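Putative C39-like peptidase (Bacillus anthracis, PDB 3ERV) is of unknown function but is probably a cysteine peptidase of the C39-like family, in the papain-like clan CA. Local coordinates at residues M69-E74 and K117-N122; F153-E158 and E210-Q215. All blocks are in the same frame, centred on the assembly; numbering follows the deposited sequence.

Contact 1 (M69-E74 and K117-N122); sequences MKLANE and KKYLPN
Tyr119 reaches across to helix 68-74 with its hydroxyl, which Lys70 and Glu74, one helical turn apart, meet near the plane of the ring at its edge. Lys70 NZ donates to Tyr119 OH at 2.7 Å, and the same oxygen donates to Glu74 OE1 over a very short 2.5 Å, so the hydroxyl is both acceptor and donor. The Glu74 chain crosses the tyrosine at about a right angle, yet its carboxylate plane is turned only 33° from that of the ring. The second carboxylate oxygen faces two ammonium groups: Glu74 OE2 forms salt bridges with Lys70 NZ at 3.1 Å and, longer, with Lys118 NZ at 3.4 Å, each a weak hydrogen bond. Lys118 comes in from segment 117-122, at about a right angle to both Lys70 and Glu74. Its CG is anti to the backbone N (chi1 -173°), and the bend comes late, at chi4. Lys70 NZ and Lys118 NZ lie 3.6 Å apart, a repulsion that the shared carboxylate probably offsets. Beneath this polar group, Leu71 CD2 packs obliquely against Tyr119 CE2 at 3.6 Å, while Leu71, a buried residue, also touches Val52, Ala56 and Leu59 of helix 50-61. A surface salt-bridge network of Lys70, Glu74 and Lys118, joined by a tyrosine hydroxyl, thus ties helix 68-74 to segment 117-122.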
# COMPACT_ATOMS: atom_id res chain seq x y z
N MET A 69 -13.02 0.57 -7.65
CA MET A 69 -13.37 1.68 -8.54
C MET A 69 -13.85 2.90 -7.75
O MET A 69 -13.57 4.06 -8.10
CB MET A 69 -14.44 1.25 -9.58
CG MET A 69 -14.03 -0.00 -10.47
SD MET A 69 -12.50 0.34 -11.36
CE MET A 69 -12.97 1.91 -12.15
N LYS A 70 -14.61 2.66 -6.69
CA LYS A 70 -15.06 3.78 -5.87
C LYS A 70 -13.85 4.41 -5.17
O LYS A 70 -13.72 5.62 -5.09
CB LYS A 70 -16.12 3.31 -4.84
CG LYS A 70 -16.66 4.45 -3.97
CD LYS A 70 -18.21 4.30 -3.81
CE LYS A 70 -18.86 5.34 -2.88
NZ LYS A 70 -18.41 5.20 -1.45
N LEU A 71 -12.94 3.58 -4.69
CA LEU A 71 -11.77 4.09 -3.99
C LEU A 71 -10.84 4.85 -4.96
O LEU A 71 -10.19 5.86 -4.58
CB LEU A 71 -10.99 2.95 -3.30
CG LEU A 71 -11.80 2.25 -2.19
CD1 LEU A 71 -10.96 1.14 -1.59
CD2 LEU A 71 -12.21 3.25 -1.08
N ALA A 72 -10.78 4.33 -6.19
CA ALA A 72 -9.98 4.99 -7.23
C ALA A 72 -10.52 6.38 -7.56
O ALA A 72 -9.74 7.29 -7.89
CB ALA A 72 -9.92 4.15 -8.46
N ASN A 73 -11.83 6.57 -7.51
CA ASN A 73 -12.35 7.88 -7.76
C ASN A 73 -12.17 8.79 -6.55
O ASN A 73 -11.99 9.99 -6.69
CB ASN A 73 -13.82 7.81 -8.17
CG ASN A 73 -14.36 9.16 -8.54
OD1 ASN A 73 -15.37 9.59 -8.05
ND2 ASN A 73 -13.64 9.86 -9.42
N GLU A 74 -12.23 8.21 -5.35
CA GLU A 74 -12.22 8.99 -4.11
C GLU A 74 -10.87 9.42 -3.58
O GLU A 74 -10.78 10.38 -2.83
CB GLU A 74 -13.03 8.27 -3.02
CG GLU A 74 -14.56 8.32 -3.33
CD GLU A 74 -15.37 7.42 -2.38
OE1 GLU A 74 -14.75 6.63 -1.62
OE2 GLU A 74 -16.63 7.51 -2.39
N LYS A 117 -9.91 6.41 6.50
CA LYS A 117 -10.71 7.08 7.54
C LYS A 117 -12.12 7.47 7.09
O LYS A 117 -13.02 7.52 7.91
CB LYS A 117 -10.00 8.35 8.01
CG LYS A 117 -8.77 8.10 8.78
CD LYS A 117 -8.82 8.98 10.04
CE LYS A 117 -9.34 8.19 11.20
NZ LYS A 117 -9.83 9.13 12.28
N LYS A 118 -12.31 7.75 5.80
CA LYS A 118 -13.63 8.03 5.29
C LYS A 118 -14.55 6.85 5.65
O LYS A 118 -15.72 7.02 6.02
CB LYS A 118 -13.60 8.21 3.76
CG LYS A 118 -14.94 8.68 3.19
CD LYS A 118 -15.04 8.60 1.65
CE LYS A 118 -16.47 8.88 1.17
NZ LYS A 118 -17.22 7.60 0.93
N TYR A 119 -14.00 5.64 5.55
CA TYR A 119 -14.81 4.44 5.71
C TYR A 119 -14.72 3.85 7.13
O TYR A 119 -15.63 3.16 7.56
CB TYR A 119 -14.37 3.38 4.69
CG TYR A 119 -14.80 3.74 3.32
CD1 TYR A 119 -16.05 3.35 2.85
CD2 TYR A 119 -13.99 4.53 2.50
CE1 TYR A 119 -16.44 3.72 1.60
CE2 TYR A 119 -14.39 4.89 1.26
CZ TYR A 119 -15.60 4.48 0.82
OH TYR A 119 -15.98 4.85 -0.43
N LEU A 120 -13.61 4.10 7.82
CA LEU A 120 -13.42 3.63 9.20
C LEU A 120 -12.96 4.81 10.11
O LEU A 120 -11.82 4.82 10.62
CB LEU A 120 -12.37 2.52 9.22
CG LEU A 120 -12.69 1.21 8.46
CD1 LEU A 120 -11.41 0.33 8.42
CD2 LEU A 120 -13.86 0.46 9.10
N PRO A 121 -13.83 5.82 10.28
CA PRO A 121 -13.38 7.05 10.98
C PRO A 121 -12.85 6.78 12.37
O PRO A 121 -11.95 7.49 12.84
CB PRO A 121 -14.64 7.92 11.03
CG PRO A 121 -15.80 7.00 10.68
CD PRO A 121 -15.21 5.92 9.79
N ASN A 122 -13.35 5.74 13.01
CA ASN A 122 -12.91 5.47 14.37
C ASN A 122 -12.00 4.26 14.56
O ASN A 122 -11.56 3.99 15.68
CB ASN A 122 -14.16 5.36 15.23
CG ASN A 122 -14.99 6.62 15.13
OD1 ASN A 122 -14.44 7.72 15.31
ND2 ASN A 122 -16.27 6.50 14.75

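Contact 2 (F153-E158 and E210-Q215); sequences FAPLDE and EQAWVQ
Gln215 pairs its side-chain amide with the backbone of Leu156, using both its acceptor and its donor. Leu156 N donates a hydrogen bond to Gln215 OE1 at 2.6 Å and 172°, almost straight, and approaches in the carbonyl plane on a lone pair. In return, Gln215 NE2 donates to Leu156 O at 3.0 Å, again on a lone pair; that oxygen lies 11° out of the amide plane, so the donor is well aimed. Together the two bonds fix the rotation of the amide and satisfy both backbone polar groups of one loop residue. The chain gets there extended, with CG anti to the backbone N (chi1 -179°). One turn earlier in the helix the contact becomes apolar: Pro155 CG sits 3.2 Å from Gln211 CB, a tight approach, with the two side chains crossing obliquely. Ala212 CB fits against the loop backbone, 3.5 Å from Ala154 C, where only a small side chain separates the helix from the main chain. Nearby loop groups are answered from outside the helix: Asn150 ND2 donates to Ala154 O, and Ala154 N bonds to Thr152 OG1. Because a glutamine supplies both partners, irregular loop 153-158 is held to helix 206-215 by neutral, directional bonds to its main chain, without any salt bridge between the two segments.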
# COMPACT_ATOMS: atom_id res chain seq x y z
N PHE A 153 10.13 -6.84 -3.70
CA PHE A 153 10.09 -7.23 -2.31
C PHE A 153 11.50 -7.44 -1.73
O PHE A 153 11.68 -8.21 -0.77
CB PHE A 153 9.25 -8.49 -2.14
CG PHE A 153 7.86 -8.36 -2.72
CD1 PHE A 153 7.00 -7.35 -2.28
CD2 PHE A 153 7.42 -9.24 -3.69
CE1 PHE A 153 5.74 -7.22 -2.83
CE2 PHE A 153 6.15 -9.11 -4.24
CZ PHE A 153 5.32 -8.09 -3.81
N ALA A 154 12.48 -6.76 -2.31
CA ALA A 154 13.84 -6.75 -1.76
C ALA A 154 14.39 -5.36 -1.90
O ALA A 154 13.92 -4.57 -2.74
CB ALA A 154 14.74 -7.79 -2.48
N PRO A 155 15.39 -5.03 -1.06
CA PRO A 155 15.97 -3.69 -1.09
C PRO A 155 16.53 -3.36 -2.49
O PRO A 155 17.01 -4.25 -3.23
CB PRO A 155 17.07 -3.76 -0.03
CG PRO A 155 16.59 -4.87 0.91
CD PRO A 155 15.94 -5.87 0.01
N LEU A 156 16.42 -2.10 -2.88
CA LEU A 156 16.84 -1.74 -4.19
C LEU A 156 18.13 -0.98 -4.03
O LEU A 156 18.36 -0.30 -3.02
CB LEU A 156 15.81 -0.85 -4.90
CG LEU A 156 14.48 -1.48 -5.32
CD1 LEU A 156 13.46 -0.41 -5.80
CD2 LEU A 156 14.67 -2.59 -6.36
N ASP A 157 18.98 -1.13 -5.04
CA ASP A 157 20.15 -0.31 -5.18
C ASP A 157 19.73 1.14 -5.24
O ASP A 157 18.72 1.48 -5.86
CB ASP A 157 20.80 -0.67 -6.51
CG ASP A 157 22.23 -0.22 -6.60
OD1 ASP A 157 23.08 -1.13 -6.77
OD2 ASP A 157 22.50 1.02 -6.51
N GLU A 158 20.54 2.01 -4.65
CA GLU A 158 20.26 3.43 -4.61
C GLU A 158 20.01 4.07 -5.96
O GLU A 158 19.28 5.04 -6.05
CB GLU A 158 21.41 4.17 -3.94
CG GLU A 158 21.26 4.32 -2.45
CD GLU A 158 20.17 5.32 -2.08
OE1 GLU A 158 19.54 5.14 -1.01
OE2 GLU A 158 19.93 6.28 -2.89
N GLU A 210 11.18 -7.18 4.63
CA GLU A 210 11.17 -6.17 5.67
C GLU A 210 12.07 -5.01 5.32
O GLU A 210 11.78 -3.85 5.65
CB GLU A 210 11.59 -6.78 7.01
CG GLU A 210 10.78 -7.98 7.45
CD GLU A 210 11.33 -8.60 8.73
OE1 GLU A 210 12.48 -8.28 9.07
OE2 GLU A 210 10.64 -9.41 9.40
N GLN A 211 13.19 -5.33 4.67
CA GLN A 211 14.21 -4.33 4.35
C GLN A 211 13.73 -3.42 3.22
O GLN A 211 13.92 -2.19 3.26
CB GLN A 211 15.52 -5.01 3.95
CG GLN A 211 16.27 -5.63 5.12
CD GLN A 211 17.44 -6.48 4.66
OE1 GLN A 211 17.45 -7.03 3.55
NE2 GLN A 211 18.44 -6.61 5.54
N ALA A 212 13.10 -4.03 2.23
CA ALA A 212 12.42 -3.30 1.15
C ALA A 212 11.36 -2.32 1.72
O ALA A 212 11.29 -1.16 1.32
CB ALA A 212 11.80 -4.27 0.16
N TRP A 213 10.55 -2.82 2.66
CA TRP A 213 9.47 -2.04 3.34
C TRP A 213 10.05 -0.84 4.07
O TRP A 213 9.57 0.30 3.90
CB TRP A 213 8.68 -2.92 4.33
CG TRP A 213 7.64 -2.13 5.08
CD1 TRP A 213 6.54 -1.50 4.56
CD2 TRP A 213 7.62 -1.88 6.49
NE1 TRP A 213 5.82 -0.88 5.58
CE2 TRP A 213 6.47 -1.08 6.76
CE3 TRP A 213 8.47 -2.23 7.56
CZ2 TRP A 213 6.16 -0.65 8.04
CZ3 TRP A 213 8.15 -1.80 8.83
CH2 TRP A 213 7.00 -1.03 9.07
N VAL A 214 11.08 -1.09 4.88
CA VAL A 214 11.77 -0.01 5.60
C VAL A 214 12.39 1.02 4.63
O VAL A 214 12.29 2.24 4.82
CB VAL A 214 12.86 -0.58 6.56
CG1 VAL A 214 13.79 0.54 7.01
CG2 VAL A 214 12.21 -1.27 7.77
N GLN A 215 13.00 0.50 3.56
CA GLN A 215 13.56 1.34 2.50
C GLN A 215 12.56 2.27 1.82
O GLN A 215 12.92 3.39 1.50
CB GLN A 215 14.24 0.49 1.42
CG GLN A 215 14.85 1.35 0.34
CD GLN A 215 15.68 0.54 -0.62
OE1 GLN A 215 15.22 -0.39 -1.27
NE2 GLN A 215 16.93 0.92 -0.73

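Overall arrangement
Contact 1 closes before contact 2 opens along the chain, and the two lie on opposite sides of its centre, their own centres 28 Å apart and their nearest atoms about 17 Å apart. Contact 1 joins two helices, 68-74 and 109-119, beside helix 50-61. Contact 2 belongs to the sheet-bearing side, where the loop following strand 145-150 meets helix 206-215. The possible Cys50-His178-Asp194 triad draws on both regions: Cys50 begins helix 50-61, against which Leu71 packs, while His178 lies on strand 177-185 and Phe153 touches Asp194. This division between helices and sheet is consistent with a papain-like cysteine peptidase fold.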